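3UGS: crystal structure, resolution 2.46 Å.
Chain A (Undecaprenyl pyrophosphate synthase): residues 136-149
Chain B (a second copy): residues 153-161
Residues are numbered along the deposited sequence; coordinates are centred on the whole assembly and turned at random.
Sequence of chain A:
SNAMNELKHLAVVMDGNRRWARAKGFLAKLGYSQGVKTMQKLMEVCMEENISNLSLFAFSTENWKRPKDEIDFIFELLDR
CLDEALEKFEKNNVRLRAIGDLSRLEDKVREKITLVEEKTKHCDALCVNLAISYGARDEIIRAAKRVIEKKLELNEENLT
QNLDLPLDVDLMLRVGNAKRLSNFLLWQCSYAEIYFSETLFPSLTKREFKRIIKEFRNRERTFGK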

# COMPACT_ATOMS: atom_id res chain seq x y z
N ALA A 136 -1.62 9.66 1.46
CA ALA A 136 -2.19 8.89 0.31
C ALA A 136 -3.69 8.93 0.38
O ALA A 136 -4.38 9.10 -0.61
N ARG A 137 -4.19 8.77 1.58
CA ARG A 137 -5.64 8.74 1.80
C ARG A 137 -6.24 10.09 1.39
O ARG A 137 -7.24 10.16 0.71
N ASP A 138 -5.57 11.13 1.80
CA ASP A 138 -5.96 12.53 1.49
C ASP A 138 -5.84 12.76 0.00
O ASP A 138 -6.70 13.34 -0.61
N GLU A 139 -4.75 12.31 -0.60
CA GLU A 139 -4.57 12.46 -2.06
C GLU A 139 -5.75 11.79 -2.79
O GLU A 139 -6.40 12.34 -3.69
N ILE A 140 -6.06 10.61 -2.32
CA ILE A 140 -7.17 9.82 -2.90
C ILE A 140 -8.53 10.55 -2.82
O ILE A 140 -9.31 10.57 -3.77
N ILE A 141 -8.77 11.15 -1.68
CA ILE A 141 -10.03 11.95 -1.45
C ILE A 141 -10.07 13.16 -2.37
O ILE A 141 -11.07 13.46 -2.99
N ARG A 142 -8.95 13.82 -2.46
CA ARG A 142 -8.80 15.00 -3.30
C ARG A 142 -8.98 14.65 -4.78
O ARG A 142 -9.53 15.41 -5.57
N ALA A 143 -8.52 13.48 -5.14
CA ALA A 143 -8.64 13.04 -6.54
C ALA A 143 -10.10 12.77 -6.89
O ALA A 143 -10.57 13.10 -7.98
N ALA A 144 -10.80 12.17 -5.93
CA ALA A 144 -12.24 11.83 -6.09
C ALA A 144 -13.12 13.11 -6.24
O ALA A 144 -14.10 13.13 -6.95
N LYS A 145 -12.75 14.15 -5.53
CA LYS A 145 -13.49 15.41 -5.60
C LYS A 145 -13.26 16.10 -6.95
O LYS A 145 -14.16 16.70 -7.51
N ARG A 146 -12.03 16.03 -7.43
CA ARG A 146 -11.68 16.58 -8.73
C ARG A 146 -12.48 15.92 -9.87
O ARG A 146 -12.86 16.54 -10.87
N VAL A 147 -12.66 14.61 -9.71
CA VAL A 147 -13.41 13.79 -10.67
C VAL A 147 -14.88 14.21 -10.66
O VAL A 147 -15.53 14.36 -11.68
N ILE A 148 -15.38 14.36 -9.45
CA ILE A 148 -16.76 14.83 -9.21
C ILE A 148 -16.96 16.27 -9.71
O ILE A 148 -17.87 16.56 -10.48
N GLU A 149 -16.05 17.12 -9.33
CA GLU A 149 -16.03 18.53 -9.75
C GLU A 149 -15.99 18.69 -11.29
O GLU A 149 -16.47 19.67 -11.85
N GLU B 153 -20.39 14.12 2.97
CA GLU B 153 -19.13 14.77 2.58
C GLU B 153 -18.07 13.68 2.32
O GLU B 153 -17.87 12.76 3.14
N LEU B 154 -17.43 13.80 1.16
CA LEU B 154 -16.23 12.99 0.84
C LEU B 154 -15.06 13.43 1.73
O LEU B 154 -14.54 14.52 1.59
N ASN B 155 -14.71 12.54 2.63
CA ASN B 155 -13.51 12.68 3.50
C ASN B 155 -12.98 11.32 3.96
O ASN B 155 -13.65 10.34 3.87
N GLU B 156 -11.77 11.30 4.46
CA GLU B 156 -11.12 10.03 4.87
C GLU B 156 -12.04 9.20 5.76
O GLU B 156 -12.14 8.01 5.60
N GLU B 157 -12.70 9.86 6.69
CA GLU B 157 -13.49 9.10 7.71
C GLU B 157 -14.74 8.44 7.11
O GLU B 157 -15.03 7.27 7.33
N ASN B 158 -15.51 9.23 6.37
CA ASN B 158 -16.74 8.68 5.73
C ASN B 158 -16.42 7.56 4.72
O ASN B 158 -17.13 6.55 4.64
N LEU B 159 -15.34 7.77 3.97
CA LEU B 159 -14.85 6.78 3.00
C LEU B 159 -14.46 5.47 3.68
O LEU B 159 -14.89 4.38 3.32
N THR B 160 -13.68 5.64 4.72
CA THR B 160 -13.19 4.53 5.56
C THR B 160 -14.38 3.69 6.00
O THR B 160 -14.42 2.45 5.84
N GLN B 161 -15.35 4.38 6.55
CA GLN B 161 -16.56 3.70 7.13
C GLN B 161 -17.46 3.00 6.11
O GLN B 161 -18.24 2.15 6.44

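The chain A helix meets a short loop of chain B and the helix that follows it, the two helix axes running nearly perpendicular (91°) with a closest approach of 10.6 Å. No direct hydrogen bond crosses this contact; apolar packing and water bridges join the two sides.

B:Glu153 lies at the margin, its OE1 accepting from B:Asn155 ND2 at 3.2 Å within its own chain. B:Leu154 then points toward the helix and is the most heavily covered residue of the contact, with chi1 off-well at -94° and chi2 t. Its CD1 reaches A:Ile148 CD1 at 3.5 Å and A:Ala144 CB at 3.9 Å, residues one helical turn apart. A:Lys145, whose CB sets out sideways, bends its end nearer and brings CE to 3.5 Å from B:Leu154 O, a contact through carbon.

B:Asn155 (chi1 p) turns away and serves its own helix: OD1 caps B:Asn158 N at 2.9 Å. This leaves backbone facing chain A, and A:Ile141 (chi1 -102°, off-well; chi2 p) fills the space, CG1 lying 3.7 Å from B:Asn155 C.

B:Glu156 (m, t) leaves sideways but extends its carboxylate toward the N-terminal part of the chain A helix, CD resting 3.8 Å from A:Arg137 CB. Water makes the polar links: one water joins its OE1 (2.5 Å) to A:Arg137 NH1 (2.9 Å), a second joins OE2 (2.8 Å) to A:Asp138 OD1 (2.7 Å), and a third, also 2.8 Å from OE2, accepts a weak bond from A:Asp138 N at 3.3 Å. A:Asp138 (t) also uses OD2 in a salt bridge to A:Arg142 NE, 2.7 Å.

B:Glu157 and B:Asn158 do not touch the chain A stretch. B:Leu159 (t) points back in, its CD1 3.7 Å from A:Ile141 CD1. B:Thr160 (m) donates from OG1 to B:Glu156 O at 2.7 Å.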

# COMPACT_ATOMS: atom_id res chain seq x y z
CB ALA A 136 -1.72 7.44 0.28
CB ARG A 137 -6.00 8.39 3.24
CG ARG A 137 -5.93 6.91 3.57
CD ARG A 137 -6.17 6.67 5.05
NE ARG A 137 -6.07 5.25 5.46
CZ ARG A 137 -6.58 4.75 6.58
NH1 ARG A 137 -7.23 5.54 7.40
NH2 ARG A 137 -6.44 3.47 6.90
CB ASP A 138 -5.07 13.52 2.30
CG ASP A 138 -5.25 15.00 1.87
OD1 ASP A 138 -6.22 15.62 2.27
OD2 ASP A 138 -4.37 15.57 1.18
CB GLU A 139 -3.26 11.85 -2.53
CG GLU A 139 -2.91 12.22 -3.98
CD GLU A 139 -1.86 11.28 -4.61
OE1 GLU A 139 -1.49 10.20 -4.01
OE2 GLU A 139 -1.41 11.62 -5.75
CB ILE A 140 -7.29 8.42 -2.29
CG1 ILE A 140 -6.07 7.57 -2.69
CG2 ILE A 140 -8.58 7.74 -2.74
CD1 ILE A 140 -6.07 6.18 -2.07
CB ILE A 141 -10.22 12.40 0.01
CG1 ILE A 141 -11.24 11.49 0.71
CG2 ILE A 141 -10.94 13.75 0.06
CD1 ILE A 141 -10.86 10.06 0.96
CB ARG A 142 -7.46 15.74 -3.06
CG ARG A 142 -7.38 16.31 -1.62
CD ARG A 142 -6.32 17.37 -1.36
NE ARG A 142 -5.01 16.70 -1.24
CZ ARG A 142 -4.13 16.59 -2.22
NH1 ARG A 142 -3.01 15.89 -2.04
NH2 ARG A 142 -4.37 17.19 -3.38
CB ALA A 143 -7.82 11.83 -6.80
CB ALA A 144 -12.76 11.00 -4.92
CB LYS A 145 -13.11 16.34 -4.46
CG LYS A 145 -13.51 15.77 -3.12
CD LYS A 145 -12.81 16.53 -2.01
CE LYS A 145 -13.76 16.85 -0.87
NZ LYS A 145 -13.15 17.96 -0.07
CB ARG A 146 -10.19 16.41 -9.05
CG ARG A 146 -9.26 17.31 -8.30
CD ARG A 146 -7.80 16.80 -8.46
NE ARG A 146 -6.85 17.73 -7.88
CZ ARG A 146 -5.69 17.41 -7.33
NH1 ARG A 146 -5.28 16.13 -7.30
NH2 ARG A 146 -4.96 18.37 -6.80
CB VAL A 147 -13.32 12.29 -10.37
CG1 VAL A 147 -14.37 11.53 -11.17
CG2 VAL A 147 -11.92 11.78 -10.70
CB ILE A 148 -17.15 14.74 -7.73
CG1 ILE A 148 -17.51 13.28 -7.40
CG2 ILE A 148 -18.35 15.65 -7.40
CD1 ILE A 148 -17.86 13.06 -5.94
CB GLU A 149 -14.85 19.27 -9.13
CG GLU A 149 -14.81 20.76 -9.44
CD GLU A 149 -13.60 21.45 -8.80
OE1 GLU A 149 -12.79 20.77 -8.10
OE2 GLU A 149 -13.45 22.68 -9.00
CB GLU B 153 -18.59 15.79 3.60
CG GLU B 153 -17.56 16.75 2.95
CD GLU B 153 -16.68 17.57 3.93
OE1 GLU B 153 -16.53 17.21 5.14
OE2 GLU B 153 -16.11 18.60 3.46
CB LEU B 154 -15.77 13.10 -0.63
CG LEU B 154 -16.28 12.03 -1.60
CD1 LEU B 154 -15.95 12.39 -3.06
CD2 LEU B 154 -15.75 10.65 -1.22
CB ASN B 155 -13.79 13.62 4.67
CG ASN B 155 -15.01 13.20 5.47
OD1 ASN B 155 -15.27 12.02 5.66
ND2 ASN B 155 -15.78 14.18 5.92
CB GLU B 156 -9.81 10.24 5.62
CG GLU B 156 -8.78 11.03 4.86
CD GLU B 156 -7.41 11.01 5.56
OE1 GLU B 156 -7.15 10.15 6.44
OE2 GLU B 156 -6.56 11.84 5.18
CB GLU B 157 -13.85 9.92 8.98
CG GLU B 157 -13.86 11.43 8.83
CD GLU B 157 -12.44 12.02 8.67
OE1 GLU B 157 -11.54 11.69 9.50
OE2 GLU B 157 -12.20 12.78 7.69
CB ASN B 158 -17.54 9.76 5.05
CG ASN B 158 -18.25 10.66 6.04
OD1 ASN B 158 -18.61 10.19 7.12
ND2 ASN B 158 -18.43 11.95 5.71
CB LEU B 159 -13.66 7.28 2.20
CG LEU B 159 -13.36 6.39 0.95
CD1 LEU B 159 -12.90 7.23 -0.22
CD2 LEU B 159 -12.37 5.26 1.21
CB THR B 160 -12.42 5.01 6.80
OG1 THR B 160 -11.20 5.64 6.39
CG2 THR B 160 -12.07 3.79 7.69
CB GLN B 161 -17.39 4.64 7.97
CG GLN B 161 -16.67 4.96 9.29
CD GLN B 161 -16.14 3.70 10.02
OE1 GLN B 161 -14.93 3.58 10.29
NE2 GLN B 161 -17.04 2.74 10.29
O HOH W 1 -7.97 8.29 7.85
O HOH W 2 -3.84 11.36 4.61
O HOH W 3 -7.57 14.17 4.11